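Local coordinates for paenibacillus xanthan lyase (Paenibacillus, PDB 6F2P), which probably cleaves the polysaccharide xanthan by an eliminative lyase reaction, as a calcium-containing member of polysaccharide lyase family 8, at residues N109-Q119 and N152-T160; L134-Y142 and V177-K186. All blocks are in the same frame, centred on the assembly; numbering follows the deposited sequence.

Contact 1 of 2, residues N109-Q119 and N152-T160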
ATOM      1  N   ASN A 109     -19.885  -6.022 -46.788  1.00 19.07           N
ATOM      2  CA  ASN A 109     -19.416  -4.771 -47.368  1.00 20.39           C
ATOM      3  C   ASN A 109     -20.503  -4.018 -48.114  1.00 24.76           C
ATOM      4  O   ASN A 109     -20.399  -2.807 -48.316  1.00 24.60           O
ATOM      5  CB  ASN A 109     -18.221  -4.983 -48.287  1.00 15.03           C
ATOM      6  CG  ASN A 109     -17.562  -3.680 -48.664  1.00 25.03           C
ATOM      7  OD1 ASN A 109     -16.756  -3.133 -47.900  1.00 28.63           O
ATOM      8  ND2 ASN A 109     -17.922  -3.148 -49.831  1.00 24.51           N
ATOM      9  N   ALA A 110     -21.542  -4.738 -48.526  1.00 21.62           N
ATOM     10  CA  ALA A 110     -22.606  -4.130 -49.311  1.00 24.92           C
ATOM     11  C   ALA A 110     -23.760  -3.677 -48.442  1.00 24.83           C
ATOM     12  O   ALA A 110     -24.562  -2.846 -48.862  1.00 32.45           O
ATOM     13  CB  ALA A 110     -23.106  -5.092 -50.377  1.00 17.66           C
ATOM     14  N   ASN A 111     -23.845  -4.210 -47.229  1.00 21.45           N
ATOM     15  CA  ASN A 111     -25.078  -4.086 -46.461  1.00 22.56           C
ATOM     16  C   ASN A 111     -24.935  -3.545 -45.044  1.00 27.51           C
ATOM     17  O   ASN A 111     -25.801  -2.807 -44.562  1.00 25.91           O
ATOM     18  CB  ASN A 111     -25.792  -5.438 -46.436  1.00 22.40           C
ATOM     19  CG  ASN A 111     -26.267  -5.863 -47.813  1.00 24.81           C
ATOM     20  OD1 ASN A 111     -25.722  -6.786 -48.414  1.00 24.11           O
ATOM     21  ND2 ASN A 111     -27.284  -5.179 -48.321  1.00 21.15           N
ATOM     22  N   GLN A 112     -23.839  -3.904 -44.385  1.00 25.11           N
ATOM     23  CA  GLN A 112     -23.682  -3.610 -42.968  1.00 26.60           C
ATOM     24  C   GLN A 112     -22.405  -2.857 -42.610  1.00 23.34           C
ATOM     25  O   GLN A 112     -22.468  -1.817 -41.956  1.00 24.74           O
ATOM     26  CB  GLN A 112     -23.779  -4.906 -42.161  1.00 28.20           C
ATOM     27  CG  GLN A 112     -25.205  -5.384 -41.990  1.00 24.12           C
ATOM     28  CD  GLN A 112     -26.064  -4.326 -41.344  1.00 27.08           C
ATOM     29  OE1 GLN A 112     -27.095  -3.934 -41.885  1.00 22.98           O
ATOM     30  NE2 GLN A 112     -25.636  -3.847 -40.176  1.00 21.89           N
ATOM     31  N   PHE A 113     -21.260  -3.387 -43.035  1.00 19.87           N
ATOM     32  CA  PHE A 113     -19.961  -2.878 -42.596  1.00 18.81           C
ATOM     33  C   PHE A 113     -19.095  -2.415 -43.756  1.00 21.54           C
ATOM     34  O   PHE A 113     -18.462  -3.225 -44.447  1.00 17.81           O
ATOM     35  CB  PHE A 113     -19.204  -3.942 -41.802  1.00 18.18           C
ATOM     36  CG  PHE A 113     -18.022  -3.406 -41.064  1.00 17.64           C
ATOM     37  CD1 PHE A 113     -18.174  -2.847 -39.802  1.00 20.89           C
ATOM     38  CD2 PHE A 113     -16.755  -3.446 -41.626  1.00 17.66           C
ATOM     39  CE1 PHE A 113     -17.079  -2.339 -39.108  1.00 19.25           C
ATOM     40  CE2 PHE A 113     -15.660  -2.947 -40.941  1.00 18.47           C
ATOM     41  CZ  PHE A 113     -15.822  -2.390 -39.679  1.00 16.85           C
ATOM     42  N   TYR A 114     -19.051  -1.102 -43.942  1.00 18.46           N
ATOM     43  CA  TYR A 114     -18.379  -0.513 -45.088  1.00 20.05           C
ATOM     44  C   TYR A 114     -18.091   0.957 -44.844  1.00 19.09           C
ATOM     45  O   TYR A 114     -18.706   1.595 -43.986  1.00 18.49           O
ATOM     46  CB  TYR A 114     -19.245  -0.662 -46.342  1.00 20.26           C
ATOM     47  CG  TYR A 114     -20.623  -0.045 -46.211  1.00 16.44           C
ATOM     48  CD1 TYR A 114     -20.840   1.298 -46.493  1.00 16.08           C
ATOM     49  CD2 TYR A 114     -21.710  -0.812 -45.805  1.00 24.14           C
ATOM     50  CE1 TYR A 114     -22.105   1.863 -46.373  1.00 18.96           C
ATOM     51  CE2 TYR A 114     -22.981  -0.255 -45.681  1.00 24.01           C
ATOM     52  CZ  TYR A 114     -23.174   1.082 -45.965  1.00 20.86           C
ATOM     53  OH  TYR A 114     -24.434   1.630 -45.835  1.00 18.56           O
ATOM     54  N   ASN A 115     -17.170   1.496 -45.628  1.00 15.84           N
ATOM     55  CA  ASN A 115     -16.841   2.905 -45.532  1.00 21.87           C
ATOM     56  C   ASN A 115     -18.062   3.791 -45.784  1.00 23.63           C
ATOM     57  O   ASN A 115     -18.534   3.907 -46.913  1.00 28.55           O
ATOM     58  CB  ASN A 115     -15.716   3.247 -46.508  1.00 21.01           C
ATOM     59  CG  ASN A 115     -15.376   4.717 -46.509  1.00 29.22           C
ATOM     60  OD1 ASN A 115     -15.674   5.445 -45.552  1.00 28.33           O
ATOM     61  ND2 ASN A 115     -14.741   5.169 -47.589  1.00 27.46           N
ATOM     62  N   GLY A 116     -18.571   4.400 -44.717  1.00 23.52           N
ATOM     63  CA  GLY A 116     -19.695   5.314 -44.811  1.00 21.35           C
ATOM     64  C   GLY A 116     -20.954   4.771 -44.162  1.00 27.11           C
ATOM     65  O   GLY A 116     -21.980   5.456 -44.096  1.00 25.82           O
ATOM     66  N   CYS A 117     -20.876   3.534 -43.679  1.00 24.56           N
ATOM     67  CA  CYS A 117     -22.034   2.859 -43.103  1.00 20.04           C
ATOM     68  C   CYS A 117     -22.562   3.550 -41.851  1.00 24.65           C
ATOM     69  O   CYS A 117     -21.869   4.342 -41.217  1.00 26.78           O
ATOM     70  CB  CYS A 117     -21.671   1.423 -42.755  1.00 20.13           C
ATOM     71  SG  CYS A 117     -20.484   1.321 -41.410  1.00 23.19           S
ATOM     72  N   SER A 118     -23.797   3.230 -41.491  1.00 34.06           N
ATOM     73  CA  SER A 118     -24.389   3.763 -40.278  1.00 29.91           C
ATOM     74  C   SER A 118     -23.924   2.940 -39.088  1.00 26.04           C
ATOM     75  O   SER A 118     -24.023   1.719 -39.104  1.00 32.18           O
ATOM     76  CB  SER A 118     -25.912   3.744 -40.376  1.00 21.55           C
ATOM     77  OG  SER A 118     -26.500   4.056 -39.127  1.00 35.29           O
ATOM     78  N   GLN A 119     -23.415   3.605 -38.058  1.00 21.84           N
ATOM     79  CA  GLN A 119     -22.924   2.896 -36.884  1.00 26.02           C
ATOM     80  C   GLN A 119     -23.929   2.986 -35.757  1.00 26.95           C
ATOM     81  O   GLN A 119     -23.730   3.704 -34.783  1.00 29.95           O
ATOM     82  CB  GLN A 119     -21.575   3.457 -36.447  1.00 25.94           C
ATOM     83  CG  GLN A 119     -20.535   3.418 -37.550  1.00 25.15           C
ATOM     84  CD  GLN A 119     -19.306   4.220 -37.212  1.00 25.37           C
ATOM     85  OE1 GLN A 119     -18.694   4.023 -36.159  1.00 24.97           O
ATOM     86  NE2 GLN A 119     -18.936   5.142 -38.101  1.00 23.97           N
ATOM     87  N   ASN A 152     -11.659  -2.551 -50.090  1.00 24.66           N
ATOM     88  CA  ASN A 152     -12.980  -2.304 -49.516  1.00 25.97           C
ATOM     89  C   ASN A 152     -13.034  -2.611 -48.028  1.00 24.19           C
ATOM     90  O   ASN A 152     -13.479  -1.779 -47.233  1.00 20.03           O
ATOM     91  CB  ASN A 152     -14.062  -3.122 -50.236  1.00 24.28           C
ATOM     92  CG  ASN A 152     -14.400  -2.575 -51.617  1.00 24.52           C
ATOM     93  OD1 ASN A 152     -14.340  -1.372 -51.861  1.00 24.42           O
ATOM     94  ND2 ASN A 152     -14.768  -3.466 -52.521  1.00 29.01           N
ATOM     95  N   TYR A 153     -12.588  -3.810 -47.656  1.00 20.12           N
ATOM     96  CA  TYR A 153     -12.632  -4.229 -46.263  1.00 16.24           C
ATOM     97  C   TYR A 153     -11.791  -3.284 -45.394  1.00 23.85           C
ATOM     98  O   TYR A 153     -12.205  -2.921 -44.289  1.00 21.46           O
ATOM     99  CB  TYR A 153     -12.145  -5.669 -46.097  1.00 15.28           C
ATOM    100  CG  TYR A 153     -12.758  -6.676 -47.049  1.00 20.66           C
ATOM    101  CD1 TYR A 153     -14.003  -6.457 -47.636  1.00 26.06           C
ATOM    102  CD2 TYR A 153     -12.092  -7.862 -47.352  1.00 20.51           C
ATOM    103  CE1 TYR A 153     -14.562  -7.386 -48.511  1.00 19.34           C
ATOM    104  CE2 TYR A 153     -12.644  -8.797 -48.220  1.00 19.15           C
ATOM    105  CZ  TYR A 153     -13.877  -8.550 -48.795  1.00 23.60           C
ATOM    106  OH  TYR A 153     -14.429  -9.466 -49.658  1.00 20.64           O
ATOM    107  N   MET A 154     -10.623  -2.876 -45.894  1.00 22.03           N
ATOM    108  CA  MET A 154      -9.754  -1.976 -45.131  1.00 20.89           C
ATOM    109  C   MET A 154     -10.345  -0.575 -45.050  1.00 18.83           C
ATOM    110  O   MET A 154     -10.251   0.085 -44.017  1.00 20.91           O
ATOM    111  CB  MET A 154      -8.340  -1.923 -45.710  1.00 17.42           C
ATOM    112  CG  MET A 154      -7.539  -3.210 -45.530  1.00 19.87           C
ATOM    113  SD  MET A 154      -7.340  -3.742 -43.811  1.00 21.93           S
ATOM    114  CE  MET A 154      -8.481  -5.124 -43.725  1.00 20.50           C
ATOM    115  N   ALA A 155     -10.976  -0.135 -46.131  1.00 18.60           N
ATOM    116  CA  ALA A 155     -11.604   1.181 -46.156  1.00 20.69           C
ATOM    117  C   ALA A 155     -12.673   1.286 -45.082  1.00 19.89           C
ATOM    118  O   ALA A 155     -12.895   2.355 -44.508  1.00 23.81           O
ATOM    119  CB  ALA A 155     -12.197   1.466 -47.524  1.00 18.14           C
ATOM    120  N   ALA A 156     -13.329   0.168 -44.806  1.00 15.91           N
ATOM    121  CA  ALA A 156     -14.344   0.137 -43.771  1.00 16.49           C
ATOM    122  C   ALA A 156     -13.705   0.310 -42.397  1.00 18.82           C
ATOM    123  O   ALA A 156     -14.191   1.079 -41.568  1.00 15.92           O
ATOM    124  CB  ALA A 156     -15.119  -1.151 -43.839  1.00 16.67           C
ATOM    125  N   ILE A 157     -12.610  -0.407 -42.165  1.00 20.82           N
ATOM    126  CA  ILE A 157     -11.901  -0.321 -40.896  1.00 18.41           C
ATOM    127  C   ILE A 157     -11.314   1.071 -40.656  1.00 19.89           C
ATOM    128  O   ILE A 157     -11.484   1.623 -39.572  1.00 23.37           O
ATOM    129  CB  ILE A 157     -10.816  -1.397 -40.775  1.00 19.65           C
ATOM    130  CG1 ILE A 157     -11.459  -2.781 -40.878  1.00 12.72           C
ATOM    131  CG2 ILE A 157     -10.054  -1.233 -39.460  1.00 14.86           C
ATOM    132  CD1 ILE A 157     -10.502  -3.916 -40.647  1.00 13.27           C
ATOM    133  N   TYR A 158     -10.648   1.650 -41.658  1.00 18.58           N
ATOM    134  CA  TYR A 158     -10.178   3.037 -41.549  1.00 20.22           C
ATOM    135  C   TYR A 158     -11.328   3.989 -41.208  1.00 22.23           C
ATOM    136  O   TYR A 158     -11.143   4.990 -40.513  1.00 20.11           O
ATOM    137  CB  TYR A 158      -9.558   3.523 -42.857  1.00 24.36           C
ATOM    138  CG  TYR A 158      -8.139   3.084 -43.171  1.00 21.17           C
ATOM    139  CD1 TYR A 158      -7.756   1.755 -43.080  1.00 15.38           C
ATOM    140  CD2 TYR A 158      -7.203   4.006 -43.626  1.00 18.82           C
ATOM    141  CE1 TYR A 158      -6.474   1.363 -43.409  1.00 18.99           C
ATOM    142  CE2 TYR A 158      -5.920   3.624 -43.953  1.00 18.31           C
ATOM    143  CZ  TYR A 158      -5.558   2.303 -43.844  1.00 20.90           C
ATOM    144  OH  TYR A 158      -4.274   1.923 -44.177  1.00 17.28           O
ATOM    145  N   TYR A 159     -12.509   3.687 -41.734  1.00 22.42           N
ATOM    146  CA  TYR A 159     -13.678   4.525 -41.504  1.00 20.24           C
ATOM    147  C   TYR A 159     -14.127   4.481 -40.048  1.00 24.30           C
ATOM    148  O   TYR A 159     -14.260   5.521 -39.403  1.00 23.83           O
ATOM    149  CB  TYR A 159     -14.814   4.115 -42.437  1.00 26.93           C
ATOM    150  CG  TYR A 159     -16.154   4.687 -42.057  1.00 21.94           C
ATOM    151  CD1 TYR A 159     -16.395   6.050 -42.144  1.00 16.94           C
ATOM    152  CD2 TYR A 159     -17.180   3.862 -41.620  1.00 19.34           C
ATOM    153  CE1 TYR A 159     -17.628   6.579 -41.799  1.00 21.66           C
ATOM    154  CE2 TYR A 159     -18.417   4.379 -41.276  1.00 23.08           C
ATOM    155  CZ  TYR A 159     -18.637   5.739 -41.364  1.00 26.02           C
ATOM    156  OH  TYR A 159     -19.864   6.261 -41.016  1.00 22.35           O
ATOM    157  N   THR A 160     -14.354   3.280 -39.526  1.00 22.22           N
ATOM    158  CA  THR A 160     -14.790   3.139 -38.141  1.00 19.93           C
ATOM    159  C   THR A 160     -13.663   3.359 -37.128  1.00 18.99           C
ATOM    160  O   THR A 160     -13.915   3.825 -36.020  1.00 23.47           O
ATOM    161  CB  THR A 160     -15.437   1.772 -37.880  1.00 19.37           C
ATOM    162  OG1 THR A 160     -14.454   0.739 -38.014  1.00 16.86           O
ATOM    163  CG2 THR A 160     -16.571   1.521 -38.855  1.00 20.77           C
TER
HETATM  164  O   HOH W   1     -15.879  -0.220 -47.701  1.00 18.31           O
HETATM  165  O   HOH W   2     -16.153   5.341 -35.893  1.00 22.13           O

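Contact 2 of 2, residues L134-Y142 and V177-K186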
ATOM      1  N   LEU A 134     -12.515  -8.787 -38.604  1.00 13.19           N
ATOM      2  CA  LEU A 134     -12.327  -8.575 -40.034  1.00 13.00           C
ATOM      3  C   LEU A 134     -10.838  -8.591 -40.399  1.00 18.46           C
ATOM      4  O   LEU A 134     -10.456  -9.198 -41.402  1.00 21.42           O
ATOM      5  CB  LEU A 134     -13.000  -7.275 -40.483  1.00 11.21           C
ATOM      6  CG  LEU A 134     -12.966  -6.940 -41.975  1.00 14.52           C
ATOM      7  CD1 LEU A 134     -13.320  -8.142 -42.818  1.00 10.98           C
ATOM      8  CD2 LEU A 134     -13.900  -5.777 -42.288  1.00 12.06           C
ATOM      9  N   ASN A 135     -10.005  -7.942 -39.583  1.00 14.18           N
ATOM     10  CA  ASN A 135      -8.555  -7.990 -39.773  1.00 16.03           C
ATOM     11  C   ASN A 135      -8.046  -9.419 -39.821  1.00 16.47           C
ATOM     12  O   ASN A 135      -7.221  -9.780 -40.657  1.00 16.89           O
ATOM     13  CB  ASN A 135      -7.825  -7.261 -38.646  1.00 15.88           C
ATOM     14  CG  ASN A 135      -7.666  -5.792 -38.916  1.00 18.15           C
ATOM     15  OD1 ASN A 135      -7.682  -5.361 -40.071  1.00 19.32           O
ATOM     16  ND2 ASN A 135      -7.506  -5.001 -37.846  1.00 16.21           N
ATOM     17  N   ASP A 136      -8.543 -10.237 -38.906  1.00 15.96           N
ATOM     18  CA  ASP A 136      -8.075 -11.606 -38.804  1.00 18.50           C
ATOM     19  C   ASP A 136      -8.499 -12.438 -40.010  1.00 21.82           C
ATOM     20  O   ASP A 136      -7.692 -13.185 -40.564  1.00 23.01           O
ATOM     21  CB  ASP A 136      -8.548 -12.231 -37.492  1.00 20.81           C
ATOM     22  CG  ASP A 136      -7.892 -11.593 -36.279  1.00 23.56           C
ATOM     23  OD1 ASP A 136      -7.039 -10.693 -36.465  1.00 21.88           O
ATOM     24  OD2 ASP A 136      -8.217 -12.000 -35.146  1.00 28.20           O
ATOM     25  N   ILE A 137      -9.757 -12.295 -40.420  1.00 18.20           N
ATOM     26  CA  ILE A 137     -10.250 -12.962 -41.611  1.00 15.04           C
ATOM     27  C   ILE A 137      -9.376 -12.616 -42.803  1.00 17.40           C
ATOM     28  O   ILE A 137      -8.838 -13.508 -43.465  1.00 16.53           O
ATOM     29  CB  ILE A 137     -11.693 -12.558 -41.929  1.00 19.17           C
ATOM     30  CG1 ILE A 137     -12.625 -13.045 -40.822  1.00 17.43           C
ATOM     31  CG2 ILE A 137     -12.126 -13.122 -43.294  1.00 12.87           C
ATOM     32  CD1 ILE A 137     -13.980 -12.393 -40.853  1.00 17.13           C
ATOM     33  N   VAL A 138      -9.226 -11.320 -43.058  1.00 14.56           N
ATOM     34  CA  VAL A 138      -8.414 -10.848 -44.169  1.00 17.36           C
ATOM     35  C   VAL A 138      -6.979 -11.372 -44.093  1.00 18.70           C
ATOM     36  O   VAL A 138      -6.369 -11.668 -45.116  1.00 23.32           O
ATOM     37  CB  VAL A 138      -8.421  -9.316 -44.252  1.00 18.25           C
ATOM     38  CG1 VAL A 138      -7.451  -8.827 -45.321  1.00 11.88           C
ATOM     39  CG2 VAL A 138      -9.837  -8.818 -44.545  1.00 16.08           C
ATOM     40  N   ALA A 139      -6.444 -11.510 -42.887  1.00 15.60           N
ATOM     41  CA  ALA A 139      -5.088 -12.032 -42.750  1.00 18.09           C
ATOM     42  C   ALA A 139      -5.011 -13.457 -43.294  1.00 21.04           C
ATOM     43  O   ALA A 139      -4.112 -13.794 -44.067  1.00 26.63           O
ATOM     44  CB  ALA A 139      -4.628 -11.973 -41.296  1.00 15.44           C
ATOM     45  N   LEU A 140      -5.975 -14.281 -42.908  1.00 17.24           N
ATOM     46  CA  LEU A 140      -6.005 -15.670 -43.341  1.00 18.68           C
ATOM     47  C   LEU A 140      -6.297 -15.809 -44.834  1.00 22.67           C
ATOM     48  O   LEU A 140      -5.719 -16.654 -45.510  1.00 25.04           O
ATOM     49  CB  LEU A 140      -7.061 -16.439 -42.545  1.00 17.12           C
ATOM     50  CG  LEU A 140      -6.869 -16.502 -41.033  1.00 16.27           C
ATOM     51  CD1 LEU A 140      -8.068 -17.154 -40.375  1.00 13.67           C
ATOM     52  CD2 LEU A 140      -5.589 -17.254 -40.683  1.00 14.59           C
ATOM     53  N   MET A 141      -7.198 -14.974 -45.342  1.00 20.34           N
ATOM     54  CA  MET A 141      -7.769 -15.169 -46.666  1.00 15.16           C
ATOM     55  C   MET A 141      -7.106 -14.301 -47.738  1.00 26.83           C
ATOM     56  O   MET A 141      -7.520 -14.309 -48.906  1.00 28.36           O
ATOM     57  CB  MET A 141      -9.263 -14.862 -46.618  1.00 17.13           C
ATOM     58  CG  MET A 141     -10.054 -15.721 -45.646  1.00 20.59           C
ATOM     59  SD  MET A 141     -10.169 -17.442 -46.167  1.00 23.09           S
ATOM     60  CE  MET A 141     -10.964 -17.231 -47.765  1.00 19.58           C
ATOM     61  N   TYR A 142      -6.076 -13.567 -47.330  1.00 25.30           N
ATOM     62  CA  TYR A 142      -5.415 -12.559 -48.158  1.00 22.81           C
ATOM     63  C   TYR A 142      -5.131 -12.976 -49.607  1.00 25.20           C
ATOM     64  O   TYR A 142      -5.526 -12.293 -50.557  1.00 21.54           O
ATOM     65  CB  TYR A 142      -4.111 -12.145 -47.479  1.00 24.39           C
ATOM     66  CG  TYR A 142      -3.596 -10.796 -47.907  1.00 23.39           C
ATOM     67  CD1 TYR A 142      -4.098  -9.635 -47.340  1.00 23.33           C
ATOM     68  CD2 TYR A 142      -2.597 -10.682 -48.864  1.00 22.38           C
ATOM     69  CE1 TYR A 142      -3.624  -8.386 -47.723  1.00 28.28           C
ATOM     70  CE2 TYR A 142      -2.115  -9.437 -49.254  1.00 25.31           C
ATOM     71  CZ  TYR A 142      -2.635  -8.294 -48.682  1.00 29.65           C
ATOM     72  OH  TYR A 142      -2.160  -7.056 -49.062  1.00 38.56           O
ATOM     73  N   VAL A 177      -5.974  -2.707 -33.863  1.00 14.63           N
ATOM     74  CA  VAL A 177      -6.808  -2.629 -35.042  1.00 13.41           C
ATOM     75  C   VAL A 177      -6.120  -1.794 -36.095  1.00 16.54           C
ATOM     76  O   VAL A 177      -6.043  -2.170 -37.272  1.00 15.65           O
ATOM     77  CB  VAL A 177      -8.178  -2.014 -34.714  1.00 13.25           C
ATOM     78  CG1 VAL A 177      -8.837  -1.504 -35.964  1.00 11.47           C
ATOM     79  CG2 VAL A 177      -9.070  -3.057 -34.043  1.00 16.66           C
ATOM     80  N   ILE A 178      -5.593  -0.663 -35.654  1.00 17.03           N
ATOM     81  CA  ILE A 178      -4.910   0.253 -36.555  1.00 17.23           C
ATOM     82  C   ILE A 178      -3.628  -0.357 -37.115  1.00 15.79           C
ATOM     83  O   ILE A 178      -3.365  -0.276 -38.311  1.00 18.43           O
ATOM     84  CB  ILE A 178      -4.655   1.598 -35.872  1.00 14.74           C
ATOM     85  CG1 ILE A 178      -5.961   2.385 -35.841  1.00 15.61           C
ATOM     86  CG2 ILE A 178      -3.580   2.374 -36.589  1.00 15.19           C
ATOM     87  CD1 ILE A 178      -5.909   3.623 -35.011  1.00 22.52           C
ATOM     88  N   ALA A 179      -2.853  -1.003 -36.257  1.00 16.31           N
ATOM     89  CA  ALA A 179      -1.624  -1.646 -36.688  1.00 13.04           C
ATOM     90  C   ALA A 179      -1.892  -2.767 -37.680  1.00 15.64           C
ATOM     91  O   ALA A 179      -1.212  -2.881 -38.695  1.00 19.21           O
ATOM     92  CB  ALA A 179      -0.873  -2.180 -35.491  1.00 18.00           C
ATOM     93  N   ILE A 180      -2.880  -3.603 -37.403  1.00 19.24           N
ATOM     94  CA  ILE A 180      -3.072  -4.759 -38.268  1.00 18.25           C
ATOM     95  C   ILE A 180      -3.667  -4.340 -39.611  1.00 19.41           C
ATOM     96  O   ILE A 180      -3.255  -4.842 -40.655  1.00 16.00           O
ATOM     97  CB  ILE A 180      -3.899  -5.872 -37.611  1.00 17.96           C
ATOM     98  CG1 ILE A 180      -3.250  -6.303 -36.289  1.00 19.24           C
ATOM     99  CG2 ILE A 180      -4.032  -7.073 -38.560  1.00 15.96           C
ATOM    100  CD1 ILE A 180      -1.763  -6.437 -36.361  1.00 14.67           C
ATOM    101  N   SER A 181      -4.606  -3.398 -39.596  1.00 15.75           N
ATOM    102  CA  SER A 181      -5.124  -2.904 -40.861  1.00 14.10           C
ATOM    103  C   SER A 181      -3.994  -2.274 -41.691  1.00 18.29           C
ATOM    104  O   SER A 181      -3.900  -2.509 -42.895  1.00 21.34           O
ATOM    105  CB  SER A 181      -6.324  -1.962 -40.676  1.00 14.80           C
ATOM    106  OG  SER A 181      -6.054  -0.891 -39.783  1.00 18.99           O
ATOM    107  N   GLY A 182      -3.112  -1.522 -41.037  1.00 17.86           N
ATOM    108  CA  GLY A 182      -1.965  -0.946 -41.716  1.00 12.60           C
ATOM    109  C   GLY A 182      -1.124  -1.993 -42.426  1.00 15.68           C
ATOM    110  O   GLY A 182      -0.757  -1.821 -43.583  1.00 20.32           O
ATOM    111  N   ILE A 183      -0.815  -3.079 -41.729  1.00 13.33           N
ATOM    112  CA  ILE A 183      -0.033  -4.164 -42.303  1.00 13.10           C
ATOM    113  C   ILE A 183      -0.741  -4.796 -43.502  1.00 23.09           C
ATOM    114  O   ILE A 183      -0.137  -5.021 -44.556  1.00 19.20           O
ATOM    115  CB  ILE A 183       0.222  -5.240 -41.248  1.00 15.01           C
ATOM    116  CG1 ILE A 183       1.166  -4.697 -40.174  1.00 16.74           C
ATOM    117  CG2 ILE A 183       0.783  -6.496 -41.889  1.00 19.47           C
ATOM    118  CD1 ILE A 183       1.587  -5.713 -39.142  1.00  9.53           C
ATOM    119  N   LEU A 184      -2.029  -5.077 -43.331  1.00 20.87           N
ATOM    120  CA  LEU A 184      -2.826  -5.670 -44.389  1.00 20.92           C
ATOM    121  C   LEU A 184      -2.978  -4.725 -45.576  1.00 26.55           C
ATOM    122  O   LEU A 184      -2.980  -5.167 -46.729  1.00 22.66           O
ATOM    123  CB  LEU A 184      -4.204  -6.071 -43.862  1.00 15.66           C
ATOM    124  CG  LEU A 184      -4.206  -7.163 -42.798  1.00 14.11           C
ATOM    125  CD1 LEU A 184      -5.624  -7.430 -42.345  1.00 16.41           C
ATOM    126  CD2 LEU A 184      -3.542  -8.433 -43.312  1.00 16.25           C
ATOM    127  N   ASN A 185      -3.100  -3.428 -45.291  1.00 18.60           N
ATOM    128  CA  ASN A 185      -3.305  -2.440 -46.344  1.00 17.95           C
ATOM    129  C   ASN A 185      -2.002  -1.827 -46.850  1.00 20.78           C
ATOM    130  O   ASN A 185      -2.015  -0.889 -47.653  1.00 17.25           O
ATOM    131  CB  ASN A 185      -4.239  -1.330 -45.878  1.00 20.82           C
ATOM    132  CG  ASN A 185      -4.829  -0.553 -47.033  1.00 25.11           C
ATOM    133  OD1 ASN A 185      -5.141  -1.129 -48.073  1.00 25.31           O
ATOM    134  ND2 ASN A 185      -4.953   0.763 -46.872  1.00 20.18           N
ATOM    135  N   LYS A 186      -0.882  -2.362 -46.371  1.00 25.73           N
ATOM    136  CA  LYS A 186       0.450  -1.902 -46.775  1.00 31.20           C
ATOM    137  C   LYS A 186       0.611  -0.382 -46.633  1.00 24.95           C
ATOM    138  O   LYS A 186       1.014   0.312 -47.562  1.00 30.81           O
ATOM    139  CB  LYS A 186       0.780  -2.397 -48.192  1.00 24.95           C
ATOM    140  CG  LYS A 186       0.708  -3.917 -48.295  1.00 22.51           C
ATOM    141  CD  LYS A 186       1.472  -4.512 -49.469  1.00 17.46           C
ATOM    142  CE  LYS A 186       1.484  -6.035 -49.354  1.00 21.70           C
ATOM    143  NZ  LYS A 186       2.366  -6.751 -50.320  1.00 25.40           N
TER

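Contact 1 of 2, residues N109-Q119 and N152-T160
A chi1 of 166° sets the Y159 ring on the far side of CB from its main-chain N and carries it out alongside the N115-G116 peptide, while F113, whose chi1 of -167° also places CG opposite the main-chain N, brings its ring obliquely to A156. The backbone lies over one Y159 face: G116 N is 3.3 Å above the ring plane, over its centre, and G116 CA is 3.9 Å from the ring centroid in a CH-pi contact over the same face. The C117 sulfur takes a different position, at the ring edge, with SG 3.7 Å from Y159 CE2. The phenol then reaches past the turn: Y159 OH donates to C117 O (2.8 Å), in the carbonyl plane, and accepts a weak bond from Q119 NE2 (3.3 Å, 153° at the hydrogen). F113 CE2 approaches A156 CB at 3.5 Å, and its CZ reaches T160, whose OG1 is bonded to W126 O. Two waters bridge the segments: water 1 backbone to backbone, accepting from N115 N and donating to N152 O, water 2 donating to both the side-chain Q119 OE1 and T160 O, just before the calcium ligand Q161. Y114 O and C117 N close the four-residue turn at 2.9 Å. With G116 at positive phi in third place, this is a type II beta turn seated on a tyrosine, in the loop joining two helices of the family 8 helical domain.

Contact 2 of 2, residues L134-Y142 and V177-K186
V177 meets N135 through its carbonyl: N135 ND2 donates to V177 O over 3.2 Å, with 142° at the hydrogen, in the carbonyl plane and on a lone pair. The same oxygen accepts S181 N of its own helix, so two donors grip it. N135 gets there with CG anti to its carbonyl carbon (chi1 -87°), and its amide enters as a knob among V177, I180, S181 and L184. One turn on, I180 lays CG2 alongside the stem of that knob, 3.8 Å from N135 CB. S181 presents its backbone side to the amide, N135 OD1 lying 3.6 Å from S181 CA, while S181 OG is bonded to R190. L184 contributes most of the apolar contact by splitting its branches: CD1 goes to V138 CG1 (3.8 Å) and CD2 to A139 CA (4.0 Å) and the Y142 ring. Its carbonyl is used too, since Y142 OH donates to L184 O (3.1 Å) in the carbonyl plane, with the acceptor near the ring plane. K186, the C-prime residue of a Schellman motif, brings CE 3.8 Å from Y142 OH and carries NZ on to a salt bridge with D7. The short axes run 9.9 Å apart at 27°, with the same general direction. Helix 147-160 packs on N135, V138 and Y142, helix 4-18 on I180 and L184, and helix 68-85 on D136 and I137.

In the fold
Both contacts lie in the N-terminal helical domain, with centres 14 Å apart and segments that alternate along the chain. Contact 2 is the buried one, a helix pair with two side-chain-to-carbonyl bonds and no bridging water among its atoms; contact 1 is partly buried, sets a helix end and the loop after it against a helix, and uses waters and a tyrosine face under a glycine backbone, with a CH-pi contact. Helix 147-160 supplies segment 152-160 of contact 1 and also packs on N135, V138 and Y142 of contact 2. I157 packs on both N135 and V177, and Y158 OH probably bonds N185 ND2. F113 likewise reaches L134, so contact 1's apolar side continues into the core around contact 2.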